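Mediator of RNA polymerase II transcription subunit 18 (Schizosaccharomyces pombe, PDB 3C0T) serves as a subunit of Mediator, the coactivator complex that conveys information from gene-specific regulatory proteins to the basal RNA polymerase II transcription machinery. Local coordinates at residues A[1-6]-A[168-173]; A[65-70]-A[152-157]; A[123-128]-A[144-149]; A[132-137]-A[189-194]. One frame throughout, in Å; residues are numbered along the deposited sequence.

Contact 1: A[1-6]-A[168-173]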
loop_
_atom_site.group_PDB
_atom_site.type_symbol
_atom_site.label_atom_id
_atom_site.label_comp_id
_atom_site.label_asym_id
_atom_site.label_seq_id
_atom_site.Cartn_x
_atom_site.Cartn_y
_atom_site.Cartn_z
ATOM N N MET A 1 -1.778 3.598 -15.934
ATOM C CA MET A 1 -2.755 2.702 -15.254
ATOM C C MET A 1 -3.505 3.514 -14.203
ATOM O O MET A 1 -2.930 4.379 -13.543
ATOM C CB MET A 1 -2.017 1.519 -14.619
ATOM C CG MET A 1 -2.898 0.496 -13.929
ATOM S SD MET A 1 -1.998 -1.043 -13.540
ATOM C CE MET A 1 -0.905 -0.493 -12.224
ATOM N N GLN A 2 -4.795 3.237 -14.060
ATOM C CA GLN A 2 -5.635 3.969 -13.124
ATOM C C GLN A 2 -6.070 3.095 -11.953
ATOM O O GLN A 2 -6.570 1.986 -12.148
ATOM C CB GLN A 2 -6.873 4.486 -13.863
ATOM C CG GLN A 2 -7.277 5.917 -13.551
ATOM C CD GLN A 2 -6.249 6.930 -14.009
ATOM O OE1 GLN A 2 -5.759 6.861 -15.130
ATOM N NE2 GLN A 2 -5.922 7.884 -13.143
ATOM N N GLU A 3 -5.870 3.589 -10.734
ATOM C CA GLU A 3 -6.283 2.845 -9.552
ATOM C C GLU A 3 -7.504 3.500 -8.909
ATOM O O GLU A 3 -7.449 4.664 -8.507
ATOM C CB GLU A 3 -5.150 2.772 -8.515
ATOM C CG GLU A 3 -5.568 2.050 -7.227
ATOM C CD GLU A 3 -4.434 1.895 -6.218
ATOM O OE1 GLU A 3 -3.417 1.258 -6.551
ATOM O OE2 GLU A 3 -4.562 2.411 -5.088
ATOM N N LEU A 4 -8.606 2.761 -8.831
ATOM C CA LEU A 4 -9.816 3.267 -8.185
ATOM C C LEU A 4 -9.788 2.599 -6.805
ATOM O O LEU A 4 -9.519 1.398 -6.700
ATOM C CB LEU A 4 -11.069 2.873 -8.978
ATOM C CG LEU A 4 -11.153 3.478 -10.389
ATOM C CD1 LEU A 4 -10.256 2.680 -11.343
ATOM C CD2 LEU A 4 -12.602 3.451 -10.888
ATOM N N TYR A 5 -10.062 3.358 -5.748
ATOM C CA TYR A 5 -9.958 2.772 -4.420
ATOM C C TYR A 5 -10.825 3.396 -3.342
ATOM O O TYR A 5 -11.448 4.431 -3.538
ATOM C CB TYR A 5 -8.503 2.877 -3.970
ATOM C CG TYR A 5 -8.095 4.319 -3.762
ATOM C CD1 TYR A 5 -8.254 4.935 -2.518
ATOM C CD2 TYR A 5 -7.626 5.093 -4.828
ATOM C CE1 TYR A 5 -7.965 6.285 -2.339
ATOM C CE2 TYR A 5 -7.329 6.452 -4.663
ATOM C CZ TYR A 5 -7.506 7.040 -3.416
ATOM O OH TYR A 5 -7.253 8.381 -3.242
ATOM N N LEU A 6 -10.815 2.747 -2.184
ATOM C CA LEU A 6 -11.536 3.198 -1.000
ATOM C C LEU A 6 -10.626 2.854 0.162
ATOM O O LEU A 6 -9.928 1.837 0.127
ATOM C CB LEU A 6 -12.871 2.466 -0.850
ATOM C CG LEU A 6 -13.947 2.853 -1.865
ATOM C CD1 LEU A 6 -15.184 1.992 -1.656
ATOM C CD2 LEU A 6 -14.286 4.336 -1.706
ATOM N N HIS A 168 -7.547 -1.161 2.653
ATOM C CA HIS A 168 -7.447 -0.544 1.333
ATOM C C HIS A 168 -8.136 -1.409 0.278
ATOM O O HIS A 168 -7.735 -2.551 0.039
ATOM C CB HIS A 168 -5.968 -0.355 0.971
ATOM C CG HIS A 168 -5.737 0.349 -0.332
ATOM N ND1 HIS A 168 -4.476 0.553 -0.850
ATOM C CD2 HIS A 168 -6.599 0.896 -1.221
ATOM C CE1 HIS A 168 -4.571 1.195 -2.000
ATOM N NE2 HIS A 168 -5.848 1.414 -2.250
ATOM N N VAL A 169 -9.181 -0.866 -0.341
ATOM C CA VAL A 169 -9.914 -1.591 -1.375
ATOM C C VAL A 169 -9.615 -0.920 -2.710
ATOM O O VAL A 169 -9.747 0.299 -2.843
ATOM C CB VAL A 169 -11.437 -1.559 -1.119
ATOM C CG1 VAL A 169 -12.154 -2.437 -2.144
ATOM C CG2 VAL A 169 -11.732 -2.049 0.301
ATOM N N TYR A 170 -9.218 -1.708 -3.702
ATOM C CA TYR A 170 -8.875 -1.128 -4.987
ATOM C C TYR A 170 -8.998 -2.075 -6.164
ATOM O O TYR A 170 -9.146 -3.287 -6.008
ATOM C CB TYR A 170 -7.430 -0.606 -4.957
ATOM C CG TYR A 170 -6.396 -1.695 -4.723
ATOM C CD1 TYR A 170 -6.103 -2.148 -3.436
ATOM C CD2 TYR A 170 -5.747 -2.310 -5.796
ATOM C CE1 TYR A 170 -5.191 -3.192 -3.222
ATOM C CE2 TYR A 170 -4.841 -3.353 -5.595
ATOM C CZ TYR A 170 -4.570 -3.792 -4.304
ATOM O OH TYR A 170 -3.704 -4.855 -4.101
ATOM N N THR A 171 -8.937 -1.484 -7.351
ATOM C CA THR A 171 -8.968 -2.225 -8.589
ATOM C C THR A 171 -8.229 -1.361 -9.601
ATOM O O THR A 171 -8.173 -0.138 -9.456
ATOM C CB THR A 171 -10.398 -2.510 -9.064
ATOM O OG1 THR A 171 -10.335 -3.390 -10.192
ATOM C CG2 THR A 171 -11.117 -1.227 -9.451
ATOM N N HIS A 172 -7.638 -1.996 -10.605
ATOM C CA HIS A 172 -6.889 -1.268 -11.618
ATOM C C HIS A 172 -7.547 -1.312 -12.996
ATOM O O HIS A 172 -8.082 -2.344 -13.414
ATOM C CB HIS A 172 -5.473 -1.835 -11.738
ATOM C CG HIS A 172 -4.629 -1.633 -10.520
ATOM N ND1 HIS A 172 -4.304 -0.383 -10.037
ATOM C CD2 HIS A 172 -4.025 -2.524 -9.696
ATOM C CE1 HIS A 172 -3.536 -0.512 -8.969
ATOM N NE2 HIS A 172 -3.352 -1.800 -8.741
ATOM N N VAL A 173 -7.498 -0.181 -13.692
ATOM C CA VAL A 173 -8.039 -0.064 -15.040
ATOM C C VAL A 173 -6.885 0.382 -15.938
ATOM O O VAL A 173 -6.353 1.483 -15.787
ATOM C CB VAL A 173 -9.177 0.973 -15.108
ATOM C CG1 VAL A 173 -9.663 1.109 -16.547
ATOM C CG2 VAL A 173 -10.330 0.540 -14.198
#
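Met1 lays its thioether across the imidazole of His172: the chain bends at chi3 (71°), bringing CE over one ring face, 4.1 Å from the ring centroid, in a CH-pi contact. Gln2 pairs with Val173 through two backbone bonds, Gln2 N to Val173 O at 2.9 Å and Val173 N back to Gln2 O. Glu3 is extended and lies alongside His172, pointing the same way; its OE1 ends 3.0 Å from His172 CE1, while ND1 of that ring is buried without a polar partner. Glu3 OE2 meets His168 tip to tip, 3.3 Å from its NE2, and forms a salt bridge with Arg97. The strands, at 159°, form an antiparallel ladder within the curled sheet of this Med18-family fold, with Glu3, Tyr5, Tyr170 and His172 on one face and Leu4, Leu6, Val169, Thr171 and Val173 on the other, where helix 179-196 packs. Leu4 exchanges backbone bonds with Thr171 and sets CD1 3.6 Å from Val173 CG2. Tyr5 faces Tyr170 in a non-hydrogen-bonded pair, CB to CB 3.8 Å, and its CB also meets the edge of His168; its hydroxyl bonds to Val205 O. Leu6 N bonds Val169 O at 2.8 Å, and Val169 N returns to Leu6 O.

Contact 2: A[65-70]-A[152-157]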
loop_
_atom_site.group_PDB
_atom_site.type_symbol
_atom_site.label_atom_id
_atom_site.label_comp_id
_atom_site.label_asym_id
_atom_site.label_seq_id
_atom_site.Cartn_x
_atom_site.Cartn_y
_atom_site.Cartn_z
ATOM N N HIS A 65 11.449 -15.264 0.897
ATOM C CA HIS A 65 12.869 -15.072 1.191
ATOM C C HIS A 65 13.292 -15.726 2.498
ATOM O O HIS A 65 12.468 -15.966 3.385
ATOM C CB HIS A 65 13.206 -13.581 1.287
ATOM C CG HIS A 65 13.507 -12.939 -0.026
ATOM N ND1 HIS A 65 14.554 -13.342 -0.826
ATOM C CD2 HIS A 65 12.904 -11.915 -0.678
ATOM C CE1 HIS A 65 14.582 -12.595 -1.916
ATOM N NE2 HIS A 65 13.591 -11.723 -1.851
ATOM N N ASP A 66 14.588 -16.003 2.605
ATOM C CA ASP A 66 15.156 -16.586 3.812
ATOM C C ASP A 66 15.588 -15.388 4.639
ATOM O O ASP A 66 16.435 -14.608 4.198
ATOM C CB ASP A 66 16.394 -17.430 3.495
ATOM C CG ASP A 66 16.115 -18.540 2.502
ATOM O OD1 ASP A 66 17.052 -19.322 2.215
ATOM O OD2 ASP A 66 14.966 -18.631 2.007
ATOM N N GLU A 67 15.008 -15.229 5.822
ATOM C CA GLU A 67 15.372 -14.105 6.673
ATOM C C GLU A 67 16.856 -14.214 6.995
ATOM O O GLU A 67 17.482 -13.258 7.450
ATOM C CB GLU A 67 14.554 -14.128 7.961
ATOM C CG GLU A 67 14.982 -15.185 8.951
ATOM C CD GLU A 67 14.128 -15.172 10.197
ATOM O OE1 GLU A 67 14.531 -15.803 11.196
ATOM O OE2 GLU A 67 13.051 -14.533 10.168
ATOM N N THR A 68 17.408 -15.398 6.741
ATOM C CA THR A 68 18.818 -15.686 6.981
ATOM C C THR A 68 19.684 -15.219 5.809
ATOM O O THR A 68 20.886 -14.995 5.970
ATOM C CB THR A 68 19.039 -17.203 7.202
ATOM O OG1 THR A 68 18.498 -17.935 6.094
ATOM C CG2 THR A 68 18.353 -17.663 8.483
ATOM N N ASP A 69 19.065 -15.074 4.637
ATOM C CA ASP A 69 19.758 -14.628 3.424
ATOM C C ASP A 69 20.413 -13.274 3.682
ATOM O O ASP A 69 19.730 -12.248 3.762
ATOM C CB ASP A 69 18.766 -14.498 2.261
ATOM C CG ASP A 69 19.453 -14.250 0.928
ATOM O OD1 ASP A 69 20.476 -13.531 0.904
ATOM O OD2 ASP A 69 18.961 -14.765 -0.101
ATOM N N THR A 70 21.737 -13.281 3.804
ATOM C CA THR A 70 22.505 -12.067 4.073
ATOM C C THR A 70 22.264 -10.946 3.057
ATOM O O THR A 70 22.240 -9.767 3.417
ATOM C CB THR A 70 24.025 -12.377 4.138
ATOM O OG1 THR A 70 24.462 -12.932 2.891
ATOM C CG2 THR A 70 24.318 -13.374 5.254
ATOM N N ILE A 152 15.531 -7.825 6.553
ATOM C CA ILE A 152 14.280 -8.569 6.567
ATOM C C ILE A 152 14.264 -9.510 7.768
ATOM O O ILE A 152 13.380 -10.361 7.893
ATOM C CB ILE A 152 14.104 -9.396 5.285
ATOM C CG1 ILE A 152 15.289 -10.348 5.111
ATOM C CG2 ILE A 152 13.968 -8.471 4.092
ATOM C CD1 ILE A 152 15.171 -11.264 3.911
ATOM N N LYS A 153 15.247 -9.360 8.651
ATOM C CA LYS A 153 15.313 -10.199 9.840
ATOM C C LYS A 153 14.458 -9.594 10.948
ATOM O O LYS A 153 14.651 -8.436 11.337
ATOM C CB LYS A 153 16.762 -10.346 10.337
ATOM C CG LYS A 153 17.704 -11.014 9.341
ATOM C CD LYS A 153 19.038 -11.407 9.975
ATOM C CE LYS A 153 19.740 -10.219 10.627
ATOM N NZ LYS A 153 19.986 -9.102 9.665
ATOM N N PRO A 154 13.478 -10.359 11.451
ATOM C CA PRO A 154 12.627 -9.843 12.524
ATOM C C PRO A 154 13.483 -9.402 13.714
ATOM O O PRO A 154 14.643 -9.811 13.850
ATOM C CB PRO A 154 11.723 -11.030 12.840
ATOM C CG PRO A 154 11.514 -11.634 11.476
ATOM C CD PRO A 154 12.931 -11.619 10.909
ATOM N N PRO A 155 12.914 -8.579 14.604
ATOM C CA PRO A 155 11.539 -8.073 14.525
ATOM C C PRO A 155 11.336 -6.837 13.648
ATOM O O PRO A 155 12.295 -6.156 13.277
ATOM C CB PRO A 155 11.223 -7.768 15.978
ATOM C CG PRO A 155 12.546 -7.179 16.445
ATOM C CD PRO A 155 13.566 -8.142 15.853
ATOM N N PHE A 156 10.073 -6.567 13.317
ATOM C CA PHE A 156 9.695 -5.380 12.554
ATOM C C PHE A 156 8.871 -4.611 13.569
ATOM O O PHE A 156 8.058 -5.212 14.280
ATOM C CB PHE A 156 8.812 -5.726 11.353
ATOM C CG PHE A 156 9.439 -6.688 10.395
ATOM C CD1 PHE A 156 10.809 -6.660 10.157
ATOM C CD2 PHE A 156 8.661 -7.625 9.729
ATOM C CE1 PHE A 156 11.398 -7.557 9.272
ATOM C CE2 PHE A 156 9.237 -8.523 8.843
ATOM C CZ PHE A 156 10.607 -8.491 8.613
ATOM N N HIS A 157 9.063 -3.300 13.655
ATOM C CA HIS A 157 8.322 -2.528 14.641
ATOM C C HIS A 157 7.239 -1.636 14.074
ATOM O O HIS A 157 7.402 -1.038 13.012
ATOM C CB HIS A 157 9.274 -1.643 15.454
ATOM C CG HIS A 157 10.415 -2.385 16.069
ATOM N ND1 HIS A 157 11.712 -2.252 15.624
ATOM C CD2 HIS A 157 10.450 -3.292 17.074
ATOM C CE1 HIS A 157 12.498 -3.048 16.328
ATOM N NE2 HIS A 157 11.757 -3.690 17.213
#
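Glu67 and Lys153 bring the two backbones closest, their CA atoms 5.0 Å apart, at a place where neither segment is regular helix or strand. Residues 66-69 form a type I turn, closed by Asp69 N to Asp66 O at 2.7 Å. The facing segment is loop until it nears strand 156-158, and it carries a cis peptide bond ahead of Pro155. Ile152 is the buried member of the contact. Its CG1 stands between the backbone N and the carbonyl carbon (chi1 57°), and chi2 is extended, sending CD1 to the turn, 3.6 Å from Asp66 O and 4.0 Å from His65 CB. The same side chain touches Ile62 and Trp72. Glu67 stretches out and crosses the ring of Pro154 at about a right angle; its OE2 lies 3.0 Å from Pro154 CD, a tight approach of oxygen to carbon. On the backbone side, Glu67 O is 2.9 Å from Lys153 CG and 3.5 Å from Lys153 CD. Lys153 NZ ends 8.8 Å from Glu67 OE2, so the opposite charges form no salt bridge. Glu67 and Pro154 also touch a crystal neighbour. With oxygens set against aliphatic carbon and only 241 Å² buried, the two loops meet by apolar and oxygen-to-carbon contact, crowded at Glu67, rather than by directional bonds.

Contact 3: A[123-128]-A[144-149]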
loop_
_atom_site.group_PDB
_atom_site.type_symbol
_atom_site.label_atom_id
_atom_site.label_comp_id
_atom_site.label_asym_id
_atom_site.label_seq_id
_atom_site.Cartn_x
_atom_site.Cartn_y
_atom_site.Cartn_z
ATOM N N GLU A 123 12.076 3.849 3.764
ATOM C CA GLU A 123 11.689 2.471 3.529
ATOM C C GLU A 123 10.780 1.985 4.644
ATOM O O GLU A 123 10.796 2.517 5.757
ATOM C CB GLU A 123 12.921 1.570 3.461
ATOM C CG GLU A 123 13.725 1.514 4.758
ATOM C CD GLU A 123 14.877 0.532 4.679
ATOM O OE1 GLU A 123 15.422 0.349 3.573
ATOM O OE2 GLU A 123 15.246 -0.051 5.716
ATOM N N TYR A 124 9.979 0.974 4.336
ATOM C CA TYR A 124 9.085 0.400 5.328
ATOM C C TYR A 124 8.649 -0.984 4.893
ATOM O O TYR A 124 8.945 -1.436 3.781
ATOM C CB TYR A 124 7.849 1.294 5.565
ATOM C CG TYR A 124 7.102 1.673 4.312
ATOM C CD1 TYR A 124 7.516 2.753 3.539
ATOM C CD2 TYR A 124 6.002 0.926 3.876
ATOM C CE1 TYR A 124 6.860 3.084 2.359
ATOM C CE2 TYR A 124 5.332 1.248 2.699
ATOM C CZ TYR A 124 5.769 2.331 1.943
ATOM O OH TYR A 124 5.113 2.671 0.780
ATOM N N ILE A 125 7.945 -1.655 5.789
ATOM C CA ILE A 125 7.469 -2.998 5.543
ATOM C C ILE A 125 5.951 -3.043 5.666
ATOM O O ILE A 125 5.373 -2.376 6.526
ATOM C CB ILE A 125 8.115 -3.973 6.555
ATOM C CG1 ILE A 125 9.584 -4.189 6.178
ATOM C CG2 ILE A 125 7.339 -5.290 6.605
ATOM C CD1 ILE A 125 10.368 -5.020 7.180
ATOM N N ILE A 126 5.307 -3.796 4.779
ATOM C CA ILE A 126 3.858 -3.940 4.822
ATOM C C ILE A 126 3.532 -5.371 5.228
ATOM O O ILE A 126 4.001 -6.341 4.612
ATOM C CB ILE A 126 3.173 -3.660 3.457
ATOM C CG1 ILE A 126 3.356 -2.190 3.051
ATOM C CG2 ILE A 126 1.679 -3.961 3.562
ATOM C CD1 ILE A 126 2.867 -1.192 4.089
ATOM N N GLN A 127 2.728 -5.477 6.280
ATOM C CA GLN A 127 2.283 -6.741 6.831
ATOM C C GLN A 127 0.759 -6.761 6.749
ATOM O O GLN A 127 0.106 -5.824 7.220
ATOM C CB GLN A 127 2.700 -6.825 8.302
ATOM C CG GLN A 127 2.069 -7.976 9.080
ATOM C CD GLN A 127 2.090 -7.739 10.591
ATOM O OE1 GLN A 127 2.428 -8.632 11.358
ATOM N NE2 GLN A 127 1.721 -6.536 11.016
ATOM N N GLY A 128 0.184 -7.813 6.176
ATOM C CA GLY A 128 -1.262 -7.861 6.100
ATOM C C GLY A 128 -1.841 -9.048 5.365
ATOM O O GLY A 128 -1.133 -10.009 5.034
ATOM N N LEU A 144 5.076 -1.378 8.943
ATOM C CA LEU A 144 6.131 -1.576 9.922
ATOM C C LEU A 144 7.466 -0.944 9.560
ATOM O O LEU A 144 7.654 -0.452 8.451
ATOM C CB LEU A 144 6.308 -3.078 10.154
ATOM C CG LEU A 144 5.354 -3.816 11.112
ATOM C CD1 LEU A 144 4.158 -2.956 11.504
ATOM C CD2 LEU A 144 4.908 -5.118 10.458
ATOM N N ILE A 145 8.393 -0.979 10.512
ATOM C CA ILE A 145 9.727 -0.414 10.346
ATOM C C ILE A 145 10.770 -1.483 10.648
ATOM O O ILE A 145 10.719 -2.121 11.696
ATOM C CB ILE A 145 9.948 0.776 11.333
ATOM C CG1 ILE A 145 8.872 1.844 11.120
ATOM C CG2 ILE A 145 11.328 1.387 11.135
ATOM C CD1 ILE A 145 8.852 2.399 9.715
ATOM N N PRO A 146 11.731 -1.692 9.731
ATOM C CA PRO A 146 12.785 -2.697 9.931
ATOM C C PRO A 146 13.582 -2.372 11.199
ATOM O O PRO A 146 13.740 -1.201 11.557
ATOM C CB PRO A 146 13.653 -2.548 8.684
ATOM C CG PRO A 146 12.729 -1.968 7.670
ATOM C CD PRO A 146 11.917 -0.983 8.455
ATOM N N SER A 147 14.080 -3.396 11.880
ATOM C CA SER A 147 14.863 -3.151 13.083
ATOM C C SER A 147 16.283 -2.731 12.681
ATOM O O SER A 147 17.067 -2.272 13.509
ATOM C CB SER A 147 14.883 -4.403 13.975
ATOM O OG SER A 147 15.142 -5.572 13.217
ATOM N N GLN A 148 16.585 -2.877 11.393
ATOM C CA GLN A 148 17.882 -2.509 10.824
ATOM C C GLN A 148 17.621 -2.144 9.357
ATOM O O GLN A 148 16.932 -2.880 8.649
ATOM C CB GLN A 148 18.843 -3.697 10.890
ATOM C CG GLN A 148 20.292 -3.330 11.153
ATOM C CD GLN A 148 20.552 -3.028 12.623
ATOM O OE1 GLN A 148 19.942 -2.126 13.206
ATOM N NE2 GLN A 148 21.461 -3.789 13.230
ATOM N N GLN A 149 18.165 -1.025 8.893
ATOM C CA GLN A 149 17.928 -0.619 7.515
ATOM C C GLN A 149 18.204 -1.722 6.486
ATOM O O GLN A 149 19.241 -2.373 6.526
ATOM C CB GLN A 149 18.744 0.630 7.175
ATOM C CG GLN A 149 18.505 1.130 5.756
ATOM C CD GLN A 149 18.960 2.564 5.549
ATOM O OE1 GLN A 149 18.421 3.492 6.156
ATOM N NE2 GLN A 149 19.954 2.752 4.686
#
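Ile125 and Leu144 form the tight part, an antiparallel hydrogen-bonded pair. Leu144 N reaches Ile125 O at a short 2.6 Å; the return bond, Ile125 N to Leu144 O at 2.9 Å, approaches from above the carbonyl plane, 44° out of it. Beside this pair Leu144 CD2 rests 3.5 Å from Gln127 CB. Ile125 and Pro146 slide past each other in opposite directions, Ile125 CD1 to Pro146 CG 3.9 Å, with Phe35 and Phe156 packed around them. The pair belongs to the beta hairpin of strands 118-133 and 136-146, whose segments here splay to 128° as the second strand gives way to loop. Towards that loop the fit loosens: Glu123 crosses the exposed Gln149 at about a right angle, Glu123 OE2 to Gln149 CG 3.5 Å, while OE1 makes a salt bridge with Arg150. An alanine in place of Glu123 would probably leave Arg150 without this charged mate and Gln149 CG without the carboxylate it rests on. Tyr124 and Ile126 pack against apolar side chains of another protein's chain.

Contact 4: A[132-137]-A[189-194]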
loop_
_atom_site.group_PDB
_atom_site.type_symbol
_atom_site.label_atom_id
_atom_site.label_comp_id
_atom_site.label_asym_id
_atom_site.label_seq_id
_atom_site.Cartn_x
_atom_site.Cartn_y
_atom_site.Cartn_z
ATOM N N PHE A 132 -10.250 -10.998 -2.116
ATOM C CA PHE A 132 -10.717 -10.645 -3.458
ATOM C C PHE A 132 -12.218 -10.881 -3.566
ATOM O O PHE A 132 -12.756 -11.801 -2.949
ATOM C CB PHE A 132 -10.020 -11.497 -4.533
ATOM C CG PHE A 132 -8.582 -11.814 -4.226
ATOM C CD1 PHE A 132 -8.255 -12.834 -3.327
ATOM C CD2 PHE A 132 -7.549 -11.054 -4.784
ATOM C CE1 PHE A 132 -6.907 -13.090 -2.977
ATOM C CE2 PHE A 132 -6.198 -11.299 -4.445
ATOM C CZ PHE A 132 -5.880 -12.316 -3.539
ATOM N N PHE A 133 -12.887 -10.045 -4.355
ATOM C CA PHE A 133 -14.322 -10.174 -4.586
ATOM C C PHE A 133 -14.769 -9.107 -5.592
ATOM O O PHE A 133 -14.210 -8.001 -5.629
ATOM C CB PHE A 133 -15.092 -10.033 -3.269
ATOM C CG PHE A 133 -16.279 -10.951 -3.162
ATOM C CD1 PHE A 133 -16.115 -12.334 -3.236
ATOM C CD2 PHE A 133 -17.564 -10.438 -2.991
ATOM C CE1 PHE A 133 -17.218 -13.201 -3.141
ATOM C CE2 PHE A 133 -18.677 -11.294 -2.894
ATOM C CZ PHE A 133 -18.495 -12.680 -2.970
ATOM N N PHE A 134 -15.758 -9.450 -6.420
ATOM C CA PHE A 134 -16.277 -8.532 -7.435
ATOM C C PHE A 134 -15.157 -7.894 -8.229
ATOM O O PHE A 134 -15.210 -6.699 -8.539
ATOM C CB PHE A 134 -17.120 -7.428 -6.787
ATOM C CG PHE A 134 -18.446 -7.904 -6.272
ATOM C CD1 PHE A 134 -18.807 -7.698 -4.944
ATOM C CD2 PHE A 134 -19.336 -8.568 -7.119
ATOM C CE1 PHE A 134 -20.042 -8.146 -4.461
ATOM C CE2 PHE A 134 -20.567 -9.020 -6.653
ATOM C CZ PHE A 134 -20.925 -8.812 -5.323
ATOM N N ASP A 135 -14.136 -8.685 -8.546
ATOM C CA ASP A 135 -13.001 -8.179 -9.306
ATOM C C ASP A 135 -12.232 -7.036 -8.656
ATOM O O ASP A 135 -11.618 -6.217 -9.345
ATOM C CB ASP A 135 -13.459 -7.728 -10.682
ATOM C CG ASP A 135 -13.122 -8.721 -11.740
ATOM O OD1 ASP A 135 -13.737 -9.815 -11.748
ATOM O OD2 ASP A 135 -12.224 -8.403 -12.556
ATOM N N THR A 136 -12.281 -6.956 -7.336
ATOM C CA THR A 136 -11.544 -5.915 -6.635
ATOM C C THR A 136 -10.698 -6.616 -5.581
ATOM O O THR A 136 -10.947 -7.776 -5.242
ATOM C CB THR A 136 -12.476 -4.909 -5.924
ATOM O OG1 THR A 136 -13.054 -5.537 -4.773
ATOM C CG2 THR A 136 -13.580 -4.446 -6.853
ATOM N N THR A 137 -9.697 -5.913 -5.070
ATOM C CA THR A 137 -8.821 -6.460 -4.054
ATOM C C THR A 137 -9.019 -5.670 -2.773
ATOM O O THR A 137 -9.130 -4.440 -2.797
ATOM C CB THR A 137 -7.341 -6.348 -4.471
ATOM O OG1 THR A 137 -7.112 -7.137 -5.643
ATOM C CG2 THR A 137 -6.425 -6.841 -3.350
ATOM N N LEU A 189 -16.471 -1.349 -6.862
ATOM C CA LEU A 189 -16.071 -0.799 -5.577
ATOM C C LEU A 189 -17.317 -0.552 -4.735
ATOM O O LEU A 189 -17.331 -0.833 -3.532
ATOM C CB LEU A 189 -15.294 0.513 -5.758
ATOM C CG LEU A 189 -13.831 0.350 -6.187
ATOM C CD1 LEU A 189 -13.165 1.706 -6.280
ATOM C CD2 LEU A 189 -13.095 -0.518 -5.179
ATOM N N THR A 190 -18.371 -0.046 -5.371
ATOM C CA THR A 190 -19.614 0.228 -4.659
ATOM C C THR A 190 -20.207 -1.043 -4.054
ATOM O O THR A 190 -20.724 -1.021 -2.943
ATOM C CB THR A 190 -20.648 0.899 -5.588
ATOM O OG1 THR A 190 -20.261 2.259 -5.807
ATOM C CG2 THR A 190 -22.038 0.873 -4.974
ATOM N N LYS A 191 -20.127 -2.145 -4.787
ATOM C CA LYS A 191 -20.642 -3.414 -4.301
ATOM C C LYS A 191 -19.848 -3.871 -3.069
ATOM O O LYS A 191 -20.428 -4.287 -2.065
ATOM C CB LYS A 191 -20.537 -4.484 -5.393
ATOM C CG LYS A 191 -21.286 -4.182 -6.696
ATOM C CD LYS A 191 -21.196 -5.393 -7.615
ATOM C CE LYS A 191 -21.909 -5.193 -8.944
ATOM N NZ LYS A 191 -21.111 -4.437 -9.939
ATOM N N VAL A 192 -18.519 -3.801 -3.153
ATOM C CA VAL A 192 -17.664 -4.213 -2.045
ATOM C C VAL A 192 -17.892 -3.302 -0.838
ATOM O O VAL A 192 -17.915 -3.760 0.296
ATOM C CB VAL A 192 -16.169 -4.175 -2.461
ATOM C CG1 VAL A 192 -15.277 -4.601 -1.301
ATOM C CG2 VAL A 192 -15.953 -5.086 -3.650
ATOM N N LYS A 193 -18.077 -2.011 -1.091
ATOM C CA LYS A 193 -18.312 -1.053 -0.020
ATOM C C LYS A 193 -19.525 -1.432 0.831
ATOM O O LYS A 193 -19.429 -1.476 2.062
ATOM C CB LYS A 193 -18.523 0.348 -0.598
ATOM C CG LYS A 193 -18.672 1.462 0.438
ATOM C CD LYS A 193 -19.109 2.755 -0.239
ATOM C CE LYS A 193 -18.732 3.994 0.568
ATOM N NZ LYS A 193 -19.341 4.015 1.927
ATOM N N THR A 194 -20.667 -1.701 0.199
ATOM C CA THR A 194 -21.843 -2.050 0.985
ATOM C C THR A 194 -21.669 -3.432 1.600
ATOM O O THR A 194 -22.205 -3.716 2.669
ATOM C CB THR A 194 -23.176 -1.989 0.153
ATOM O OG1 THR A 194 -23.702 -3.307 -0.036
ATOM C CG2 THR A 194 -22.946 -1.338 -1.177
#
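Phe134 and Lys191 cross at about a right angle, the aliphatic part of the lysine lying over one face of the phenyl ring. Lys191 CD is 3.8 Å from the ring centroid and 14° off the normal, a CH-pi contact, and Lys191 CB comes 3.7 Å from Phe134 CD1. Val192 CG2 meets the same ring at its edge, 4.1 Å from Phe134 CD1. Val192 CG2 also presses on Thr136, 3.1 Å from its OG1, a close approach of oxygen to carbon. One turn earlier on the helix, Thr136 CG2 lies 4.3 Å from Leu189 CD2. One shell out, the threonine is fixed by its own turn: chi1 of 73° sets OG1 between the backbone N and the carbonyl carbon, and OG1 donates to Phe133 O at 2.9 Å. Phe133 O thus accepts two bonds, the other from Thr136 N at 2.8 Å. An alanine at Thr136 would probably deprive Phe133 O of its side-chain donor, OG1, and open a gap beside Val192 CG2. Further out, Leu189 and Val192 rest on Val169, Leu189 also on Leu4, and Asp135 O takes a bond from Thr171 OG1. Phe133 N to Thr136 O, at 3.1 Å, completes the two-residue link between strands 118-133 and 136-146: a beta hairpin with a type I' turn, both turn residues in the left-handed region, its tip packed on the side of helix 179-196.

From the N terminus, strand 2-10 takes part first, and contact 1 closes a long loop by pairing it with strand 165-173. Within that loop contact 2 brings the segment after strand 56-61 to the segment leading into strand 156-158, and contact 3 is enclosed in turn, joining strands 118-133 and 136-146. Contact 4 starts at the turn of that hairpin and ends on helix 179-196, so it crosses the other three. Contacts 2 and 3 touch, through His157 O and Ile145 N, on one side of the chain's centre; contacts 1 and 4 touch on the other, through Tyr170 O and Thr137 N. The curled sheet runs between the two groups.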